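Local atomic coordinates of DNA gyrase, B subunit, truncated (Myxococcus xanthus, PDB entry 3CWV), a protein that belongs to the type II topoisomerase GyrB family and probably takes part in the ATP-dependent breakage, passage and rejoining of double-stranded DNA. Residues E45-E50 and S307-Q312; F169-L174 and D194-E199; N179-L184 and L188-A193. All blocks are in the same frame, centred on the assembly; numbering follows the deposited sequence.

Contact 1: E45-E50 and S307-Q312; sequences EARRGE and SGPRRQ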
loop_
_atom_site.group_PDB
_atom_site.type_symbol
_atom_site.label_atom_id
_atom_site.label_comp_id
_atom_site.label_asym_id
_atom_site.label_seq_id
_atom_site.Cartn_x
_atom_site.Cartn_y
_atom_site.Cartn_z
ATOM N N GLU A 45 6.403 -4.208 -6.108
ATOM C CA GLU A 45 7.510 -5.176 -6.069
ATOM C C GLU A 45 7.329 -6.174 -4.928
ATOM O O GLU A 45 7.502 -7.391 -5.126
ATOM C CB GLU A 45 8.859 -4.486 -5.919
ATOM C CG GLU A 45 9.156 -3.528 -7.071
ATOM C CD GLU A 45 9.311 -4.257 -8.409
ATOM O OE1 GLU A 45 10.256 -5.063 -8.568
ATOM O OE2 GLU A 45 8.470 -4.018 -9.290
ATOM N N ALA A 46 7.000 -5.679 -3.736
ATOM C CA ALA A 46 6.744 -6.577 -2.583
ATOM C C ALA A 46 5.570 -7.522 -2.868
ATOM O O ALA A 46 5.651 -8.713 -2.552
ATOM C CB ALA A 46 6.489 -5.776 -1.293
ATOM N N ARG A 47 4.479 -6.988 -3.422
ATOM C CA ARG A 47 3.303 -7.794 -3.764
ATOM C C ARG A 47 3.679 -9.020 -4.649
ATOM O O ARG A 47 3.106 -10.117 -4.526
ATOM C CB ARG A 47 2.279 -6.942 -4.506
ATOM C CG ARG A 47 0.944 -7.670 -4.757
ATOM C CD ARG A 47 0.024 -6.915 -5.720
ATOM N NE ARG A 47 0.499 -6.855 -7.110
ATOM C CZ ARG A 47 0.464 -7.882 -7.960
ATOM N NH1 ARG A 47 -0.007 -9.063 -7.561
ATOM N NH2 ARG A 47 0.881 -7.726 -9.209
ATOM N N ARG A 48 4.660 -8.819 -5.515
ATOM C CA ARG A 48 5.086 -9.831 -6.497
ATOM C C ARG A 48 6.200 -10.703 -5.957
ATOM O O ARG A 48 6.712 -11.574 -6.675
ATOM C CB ARG A 48 5.593 -9.140 -7.765
ATOM C CG ARG A 48 4.504 -8.425 -8.535
ATOM C CD ARG A 48 4.507 -8.857 -9.999
ATOM N NE ARG A 48 4.067 -10.246 -10.126
ATOM C CZ ARG A 48 4.262 -10.998 -11.204
ATOM N NH1 ARG A 48 4.908 -10.497 -12.265
ATOM N NH2 ARG A 48 3.822 -12.252 -11.211
ATOM N N GLY A 49 6.597 -10.456 -4.710
ATOM C CA GLY A 49 7.616 -11.276 -4.076
ATOM C C GLY A 49 9.014 -10.904 -4.550
ATOM O O GLY A 49 9.943 -11.732 -4.517
ATOM N N GLU A 50 9.180 -9.631 -4.931
ATOM C CA GLU A 50 10.416 -9.126 -5.534
ATOM C C GLU A 50 11.099 -8.011 -4.725
ATOM O O GLU A 50 12.034 -7.352 -5.200
ATOM C CB GLU A 50 10.139 -8.652 -6.959
ATOM C CG GLU A 50 9.591 -9.753 -7.898
ATOM C CD GLU A 50 10.632 -10.836 -8.173
ATOM O OE1 GLU A 50 11.813 -10.669 -7.788
ATOM O OE2 GLU A 50 10.265 -11.873 -8.757
ATOM N N SER A 307 -5.548 -7.779 -3.338
ATOM C CA SER A 307 -4.426 -7.339 -4.128
ATOM C C SER A 307 -4.349 -8.245 -5.360
ATOM O O SER A 307 -4.889 -9.352 -5.326
ATOM C CB SER A 307 -3.140 -7.408 -3.289
ATOM O OG SER A 307 -2.734 -8.762 -3.053
ATOM N N GLY A 308 -3.705 -7.777 -6.427
ATOM C CA GLY A 308 -3.585 -8.561 -7.649
ATOM C C GLY A 308 -3.004 -7.681 -8.756
ATOM O O GLY A 308 -2.665 -6.512 -8.514
ATOM N N PRO A 309 -2.917 -8.219 -9.987
ATOM C CA PRO A 309 -2.403 -7.404 -11.099
ATOM C C PRO A 309 -3.178 -6.076 -11.180
ATOM O O PRO A 309 -4.412 -6.085 -11.029
ATOM C CB PRO A 309 -2.686 -8.281 -12.328
ATOM C CG PRO A 309 -2.637 -9.716 -11.771
ATOM C CD PRO A 309 -3.305 -9.581 -10.412
ATOM N N ARG A 310 -2.477 -4.957 -11.388
ATOM C CA ARG A 310 -3.127 -3.611 -11.424
ATOM C C ARG A 310 -4.297 -3.554 -12.404
ATOM O O ARG A 310 -5.321 -2.875 -12.151
ATOM C CB ARG A 310 -2.127 -2.499 -11.819
ATOM C CG ARG A 310 -1.050 -2.117 -10.788
ATOM C CD ARG A 310 -0.396 -0.770 -11.170
ATOM N NE ARG A 310 0.681 -0.324 -10.268
ATOM C CZ ARG A 310 1.974 -0.647 -10.402
ATOM N NH1 ARG A 310 2.358 -1.452 -11.379
ATOM N NH2 ARG A 310 2.893 -0.174 -9.559
ATOM N N ARG A 311 -4.135 -4.234 -13.538
ATOM C CA ARG A 311 -5.144 -4.256 -14.604
ATOM C C ARG A 311 -6.451 -4.913 -14.168
ATOM O O ARG A 311 -7.516 -4.587 -14.697
ATOM C CB ARG A 311 -4.616 -5.005 -15.832
ATOM C CG ARG A 311 -4.336 -6.496 -15.577
ATOM C CD ARG A 311 -4.227 -7.302 -16.867
ATOM N NE ARG A 311 -5.453 -7.220 -17.672
ATOM C CZ ARG A 311 -6.594 -7.854 -17.392
ATOM N NH1 ARG A 311 -6.691 -8.634 -16.317
ATOM N NH2 ARG A 311 -7.646 -7.712 -18.191
ATOM N N GLN A 312 -6.351 -5.843 -13.215
ATOM C CA GLN A 312 -7.508 -6.562 -12.668
ATOM C C GLN A 312 -8.292 -5.782 -11.614
ATOM O O GLN A 312 -9.389 -6.182 -11.258
ATOM C CB GLN A 312 -7.071 -7.912 -12.067
ATOM C CG GLN A 312 -6.817 -9.034 -13.103
ATOM C CD GLN A 312 -6.573 -10.405 -12.462
ATOM O OE1 GLN A 312 -7.387 -10.899 -11.676
ATOM N NE2 GLN A 312 -5.464 -11.034 -12.821
HETATM O O HOH W 1 -1.426 -10.089 -4.912
#
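Arg47 and Ser307 mark the closest approach of the two backbones, yet their CA atoms remain 7.8 Å apart, so a long side chain has to bridge the distance. Segment 45-50 covers the last residues of helix 28-47, in a GHKL-type ATPase fold, and the Schellman motif that closes it. Gly49 leaves the helix with a positive phi of 78°, and Glu50 N returns to Glu45 O at 2.8 Å. Segment 307-312 starts where strand 300-307 ends, passes through a fully extended Gly308 and turns into a short 3-10 segment from Arg310. The contact thus joins the ATPase fold to the five-stranded sheet that probably corresponds to the transducer domain of GyrB.

On the helix side Arg47 alone makes the contact, against Ser307, Gly308 and Pro309. Its CG lies anti to the backbone N (chi1 -173°), which sends the chain outward until a bend at chi3 turns the guanidinium across the Gly308-Pro309 peptide. Gly308 O sits over the centre of one guanidinium face, 3.5 Å from Arg47 CZ; it lies above the N-H groups rather than in line with them, and is not a hydrogen-bond partner. Arg48 CG covers part of the opposite face. Nearer the backbone, Arg47 CD packs against Ser307 CB at 4.0 Å. The charge is met outside the two segments by Glu44, whose OE2 forms a salt bridge with Arg47 NH2. At the guanidinium edge, in its plane, a water accepts from Arg47 NH1 at 3.2 Å and is hydrogen-bonded to Ser307 OG at 2.6 Å.

Contact 2: F169-L174 and D194-E199; sequences FDRARL and DLQRGE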
loop_
_atom_site.group_PDB
_atom_site.type_symbol
_atom_site.label_atom_id
_atom_site.label_comp_id
_atom_site.label_asym_id
_atom_site.label_seq_id
_atom_site.Cartn_x
_atom_site.Cartn_y
_atom_site.Cartn_z
ATOM N N PHE A 169 7.142 18.215 4.519
ATOM C CA PHE A 169 6.443 16.941 4.721
ATOM C C PHE A 169 6.014 16.730 6.155
ATOM O O PHE A 169 6.758 17.050 7.075
ATOM C CB PHE A 169 7.336 15.780 4.285
ATOM C CG PHE A 169 7.573 15.745 2.817
ATOM C CD1 PHE A 169 6.561 15.323 1.948
ATOM C CD2 PHE A 169 8.787 16.164 2.288
ATOM C CE1 PHE A 169 6.784 15.291 0.578
ATOM C CE2 PHE A 169 9.002 16.144 0.921
ATOM C CZ PHE A 169 7.993 15.705 0.063
ATOM N N ASP A 170 4.811 16.188 6.338
ATOM C CA ASP A 170 4.297 15.770 7.629
ATOM C C ASP A 170 4.933 14.394 7.917
ATOM O O ASP A 170 4.504 13.383 7.353
ATOM C CB ASP A 170 2.772 15.661 7.531
ATOM C CG ASP A 170 2.105 15.309 8.858
ATOM O OD1 ASP A 170 2.699 14.608 9.706
ATOM O OD2 ASP A 170 0.956 15.747 9.055
ATOM N N ARG A 171 5.965 14.365 8.764
ATOM C CA ARG A 171 6.654 13.113 9.125
ATOM C C ARG A 171 5.734 12.040 9.695
ATOM O O ARG A 171 5.894 10.842 9.397
ATOM C CB ARG A 171 7.776 13.357 10.133
ATOM C CG ARG A 171 9.148 13.435 9.550
ATOM C CD ARG A 171 9.341 14.732 8.852
ATOM N NE ARG A 171 10.730 15.170 8.931
ATOM C CZ ARG A 171 11.186 16.294 8.386
ATOM N NH1 ARG A 171 12.472 16.614 8.500
ATOM N NH2 ARG A 171 10.352 17.097 7.726
ATOM N N ALA A 172 4.780 12.470 10.517
ATOM C CA ALA A 172 3.826 11.548 11.137
ATOM C C ALA A 172 2.969 10.810 10.122
ATOM O O ALA A 172 2.734 9.595 10.260
ATOM C CB ALA A 172 2.922 12.293 12.150
ATOM N N ARG A 173 2.449 11.518 9.119
ATOM C CA ARG A 173 1.622 10.818 8.128
ATOM C C ARG A 173 2.437 9.901 7.196
ATOM O O ARG A 173 1.958 8.848 6.796
ATOM C CB ARG A 173 0.710 11.781 7.350
ATOM C CG ARG A 173 1.190 12.211 6.018
ATOM C CD ARG A 173 0.114 13.013 5.316
ATOM N NE ARG A 173 -0.227 14.200 6.092
ATOM C CZ ARG A 173 -0.759 15.308 5.580
ATOM N NH1 ARG A 173 -1.047 15.377 4.284
ATOM N NH2 ARG A 173 -0.999 16.347 6.369
ATOM N N LEU A 174 3.663 10.296 6.871
ATOM C CA LEU A 174 4.586 9.425 6.135
ATOM C C LEU A 174 4.934 8.151 6.923
ATOM O O LEU A 174 4.888 7.050 6.353
ATOM C CB LEU A 174 5.848 10.185 5.683
ATOM C CG LEU A 174 5.650 11.355 4.696
ATOM C CD1 LEU A 174 7.013 11.848 4.280
ATOM C CD2 LEU A 174 4.780 10.967 3.458
ATOM N N ASP A 194 14.125 9.326 10.049
ATOM C CA ASP A 194 13.962 10.732 10.372
ATOM C C ASP A 194 15.369 11.247 10.704
ATOM O O ASP A 194 15.791 11.241 11.864
ATOM C CB ASP A 194 13.055 10.805 11.597
ATOM C CG ASP A 194 12.449 12.173 11.813
ATOM O OD1 ASP A 194 13.098 13.189 11.485
ATOM O OD2 ASP A 194 11.313 12.209 12.335
ATOM N N LEU A 195 16.114 11.641 9.676
ATOM C CA LEU A 195 17.533 11.991 9.826
ATOM C C LEU A 195 17.810 13.087 10.869
ATOM O O LEU A 195 18.823 13.060 11.578
ATOM C CB LEU A 195 18.108 12.411 8.475
ATOM C CG LEU A 195 18.081 11.323 7.397
ATOM C CD1 LEU A 195 18.844 11.776 6.156
ATOM C CD2 LEU A 195 18.673 10.023 7.957
ATOM N N GLN A 196 16.906 14.053 10.933
ATOM C CA GLN A 196 16.997 15.141 11.903
ATOM C C GLN A 196 17.006 14.620 13.348
ATOM O O GLN A 196 17.889 14.977 14.138
ATOM C CB GLN A 196 15.845 16.138 11.690
ATOM C CG GLN A 196 15.984 16.989 10.452
ATOM C CD GLN A 196 15.339 18.348 10.619
ATOM O OE1 GLN A 196 14.124 18.499 10.469
ATOM N NE2 GLN A 196 16.158 19.355 10.933
ATOM N N ARG A 197 16.037 13.767 13.681
ATOM C CA ARG A 197 15.893 13.247 15.034
ATOM C C ARG A 197 16.913 12.173 15.417
ATOM O O ARG A 197 16.915 11.696 16.548
ATOM C CB ARG A 197 14.484 12.671 15.231
ATOM C CG ARG A 197 13.355 13.657 15.022
ATOM C CD ARG A 197 12.017 13.020 15.369
ATOM N NE ARG A 197 12.003 12.438 16.708
ATOM C CZ ARG A 197 11.573 13.073 17.796
ATOM N NH1 ARG A 197 11.117 14.320 17.703
ATOM N NH2 ARG A 197 11.597 12.463 18.980
ATOM N N GLY A 198 17.746 11.750 14.476
ATOM C CA GLY A 198 18.611 10.601 14.704
ATOM C C GLY A 198 17.788 9.363 15.035
ATOM O O GLY A 198 18.226 8.489 15.795
ATOM N N GLU A 199 16.599 9.291 14.436
ATOM C CA GLU A 199 15.632 8.219 14.684
ATOM C C GLU A 199 15.337 7.402 13.398
ATOM O O GLU A 199 15.314 7.969 12.293
ATOM C CB GLU A 199 14.357 8.864 15.196
ATOM C CG GLU A 199 13.380 7.944 15.869
ATOM C CD GLU A 199 12.270 8.726 16.518
ATOM O OE1 GLU A 199 12.558 9.443 17.490
ATOM O OE2 GLU A 199 11.116 8.641 16.051
HETATM O O HOH W 2 14.143 14.515 9.110
#
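A chi1 of -99° and a bend at chi2 (75°) swing the side chain of Arg171 from the first turn of helix 171-184 toward Asp194, whose CG lies anti to its own backbone N (chi1 -163°) and turns the carboxylate to meet it. The two side chains cross at about a right angle. Arg171 CG rests 3.7 Å from Asp194 OD2, while Asp194 OD1 lies near the guanidinium plane at its edge, 4.0 Å from Arg171 NE and too far for a salt bridge. A water closes the gap: it accepts from Arg171 NH1 at 2.8 Å and donates to Asp194 OD1 at 2.9 Å. The water thus links the two charged groups, which may also attract each other directly at this separation. Gln196 OE1 comes obliquely to within 3.2 Å of Arg171 NH1, at an angle too poor for a hydrogen bond.

On the helix side, Asp170 is the N-cap, its OD1 accepting from Arg173 N at 3.2 Å. Within 194-199, Asp194 N bonds to Glu199 O and Arg197 NE makes a salt bridge with Glu199 OE1. Gly198 and Glu199 together face Asp194 as a G1 beta bulge, at the turn of the beta hairpin formed by strands 189-194 and 199-204.

Contact 3: N179-L184 and L188-A193; sequences NELAAL and LRVSFA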
loop_
_atom_site.group_PDB
_atom_site.type_symbol
_atom_site.label_atom_id
_atom_site.label_comp_id
_atom_site.label_asym_id
_atom_site.label_seq_id
_atom_site.Cartn_x
_atom_site.Cartn_y
_atom_site.Cartn_z
ATOM N N ASN A 179 3.942 2.197 8.060
ATOM C CA ASN A 179 3.371 1.181 8.940
ATOM C C ASN A 179 2.295 0.366 8.203
ATOM O O ASN A 179 2.286 -0.869 8.291
ATOM C CB ASN A 179 2.830 1.878 10.205
ATOM C CG ASN A 179 2.459 0.911 11.333
ATOM O OD1 ASN A 179 2.473 -0.330 11.195
ATOM N ND2 ASN A 179 2.089 1.496 12.463
ATOM N N GLU A 180 1.412 1.049 7.465
ATOM C CA GLU A 180 0.386 0.390 6.668
ATOM C C GLU A 180 0.988 -0.520 5.621
ATOM O O GLU A 180 0.497 -1.611 5.400
ATOM C CB GLU A 180 -0.429 1.400 5.889
ATOM C CG GLU A 180 -1.276 2.294 6.700
ATOM C CD GLU A 180 -2.053 3.243 5.814
ATOM O OE1 GLU A 180 -1.920 3.163 4.561
ATOM O OE2 GLU A 180 -2.790 4.072 6.374
ATOM N N LEU A 181 2.010 -0.032 4.925
ATOM C CA LEU A 181 2.683 -0.815 3.895
ATOM C C LEU A 181 3.269 -2.140 4.460
ATOM O O LEU A 181 3.123 -3.206 3.843
ATOM C CB LEU A 181 3.772 0.031 3.229
ATOM C CG LEU A 181 4.767 -0.671 2.302
ATOM C CD1 LEU A 181 4.055 -1.237 1.072
ATOM C CD2 LEU A 181 5.901 0.262 1.883
ATOM N N ALA A 182 3.917 -2.073 5.625
ATOM C CA ALA A 182 4.361 -3.297 6.313
ATOM C C ALA A 182 3.218 -4.280 6.608
ATOM O O ALA A 182 3.389 -5.502 6.475
ATOM C CB ALA A 182 5.124 -2.954 7.610
ATOM N N ALA A 183 2.063 -3.756 7.011
ATOM C CA ALA A 183 0.867 -4.580 7.257
ATOM C C ALA A 183 0.278 -5.172 5.973
ATOM O O ALA A 183 -0.207 -6.311 5.968
ATOM C CB ALA A 183 -0.214 -3.749 7.975
ATOM N N LEU A 184 0.299 -4.393 4.894
ATOM C CA LEU A 184 -0.391 -4.803 3.664
ATOM C C LEU A 184 0.453 -5.790 2.861
ATOM O O LEU A 184 -0.065 -6.525 2.032
ATOM C CB LEU A 184 -0.743 -3.588 2.812
ATOM C CG LEU A 184 -1.846 -2.765 3.460
ATOM C CD1 LEU A 184 -1.940 -1.380 2.860
ATOM C CD2 LEU A 184 -3.181 -3.483 3.371
ATOM N N LEU A 188 7.289 -7.904 4.547
ATOM C CA LEU A 188 8.101 -6.794 4.041
ATOM C C LEU A 188 8.677 -5.979 5.222
ATOM O O LEU A 188 7.935 -5.618 6.139
ATOM C CB LEU A 188 7.228 -5.855 3.193
ATOM C CG LEU A 188 7.924 -4.638 2.576
ATOM C CD1 LEU A 188 9.078 -5.066 1.656
ATOM C CD2 LEU A 188 6.918 -3.744 1.827
ATOM N N ARG A 189 9.985 -5.717 5.202
ATOM C CA ARG A 189 10.638 -4.805 6.165
ATOM C C ARG A 189 10.586 -3.371 5.663
ATOM O O ARG A 189 11.110 -3.069 4.586
ATOM C CB ARG A 189 12.099 -5.227 6.390
ATOM C CG ARG A 189 12.181 -6.607 7.031
ATOM C CD ARG A 189 13.581 -7.093 7.212
ATOM N NE ARG A 189 13.564 -8.372 7.927
ATOM C CZ ARG A 189 13.446 -8.506 9.251
ATOM N NH1 ARG A 189 13.341 -7.434 10.040
ATOM N NH2 ARG A 189 13.434 -9.727 9.788
ATOM N N VAL A 190 9.913 -2.488 6.405
ATOM C CA VAL A 190 9.760 -1.122 5.932
ATOM C C VAL A 190 10.307 -0.224 7.026
ATOM O O VAL A 190 9.946 -0.404 8.181
ATOM C CB VAL A 190 8.284 -0.714 5.748
ATOM C CG1 VAL A 190 8.207 0.723 5.228
ATOM C CG2 VAL A 190 7.553 -1.662 4.777
ATOM N N SER A 191 11.177 0.720 6.664
ATOM C CA SER A 191 11.779 1.620 7.641
ATOM C C SER A 191 11.514 3.074 7.274
ATOM O O SER A 191 11.479 3.438 6.090
ATOM C CB SER A 191 13.290 1.396 7.705
ATOM O OG SER A 191 13.574 0.093 8.202
ATOM N N PHE A 192 11.346 3.897 8.302
ATOM C CA PHE A 192 11.239 5.325 8.115
ATOM C C PHE A 192 12.397 5.993 8.871
ATOM O O PHE A 192 12.508 5.836 10.071
ATOM C CB PHE A 192 9.879 5.796 8.623
ATOM C CG PHE A 192 9.668 7.255 8.460
ATOM C CD1 PHE A 192 9.474 7.799 7.186
ATOM C CD2 PHE A 192 9.669 8.103 9.574
ATOM C CE1 PHE A 192 9.284 9.179 7.013
ATOM C CE2 PHE A 192 9.489 9.484 9.410
ATOM C CZ PHE A 192 9.286 10.021 8.126
ATOM N N ALA A 193 13.264 6.718 8.162
ATOM C CA ALA A 193 14.440 7.341 8.755
ATOM C C ALA A 193 14.254 8.846 8.819
ATOM O O ALA A 193 14.185 9.537 7.798
ATOM C CB ALA A 193 15.691 6.998 7.975
HETATM O O HOH W 3 5.622 -6.673 7.145
#
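Helix 171-184 packs on strand 189-194 of the mixed sheet, joined to it by a short turn; the last turns of the helix, through Leu181 and Ala182, lie against Leu188, just before the strand, and Val190 in it. Only three residues separate the segments, and the chain reverses over them to run back roughly antiparallel to the helix. Ala182 and Leu188 have the closest CA atoms, 5.6 Å apart.

Leu181 and Ala182 share the helix side about equally. With CG anti to the backbone N (chi1 169°), the branched end of Leu181 reaches the strand although the CB itself does not point straight at it. Leu181 CG meets Leu188 CD2 at 3.8 Å, and Leu181 CD2 meets Val190 CG2, also at 3.8 Å. The leucine thus straddles Leu188 and Val190, lying oblique to Leu188 and at about a right angle to Val190. These residues alternate with Arg189, which points away from the helix, as expected for a strand with one face turned to a helical layer.

That layering is the alpha/beta sandwich of the GHKL ATPase fold: strand 189-194 runs between strands 53-58 and 199-204 of a mixed sheet, bonded through Ser191 to Val54 and Leu56 and through Val190 to Trp203. Phe192, farther along the same face, packs on Leu174 and Ser175 of the helix.

Val190 CG2 also presses on Ala182, reaching its CB at 3.9 Å and its backbone N at 3.8 Å; the small methyl lets strand and helix come close here. Where the two backbones converge, a water lies between the carbonyls, 2.6 Å from Ala182 O and 2.7 Å from Leu188 O, well placed to donate to either, though it has more acceptors in reach than protons to give.

Contact 3 lies between the other two and touches both. Contacts 2 and 3 share helix 171-184 and the strand 189-194 region; their centres are 14 Å apart, and they touch where Arg171 CG packs on Phe192 CZ at 3.7 Å. Contact 3 also meets contact 1, with Ala46 CB 3.7 Å from Leu188 CD2 and centres 16 Å apart, which brings the end of helix 28-47 up to the residue just before that strand. Contacts 1 and 2 do not meet, their nearest atoms being about 15 Å apart. Contact 1 reaches the end of strand 300-307 in the second sheet, and Leu184 of contact 3 touches Ala259, between two of its strands. In GyrB relatives the helix equivalent to 28-47 borders the ATP pocket.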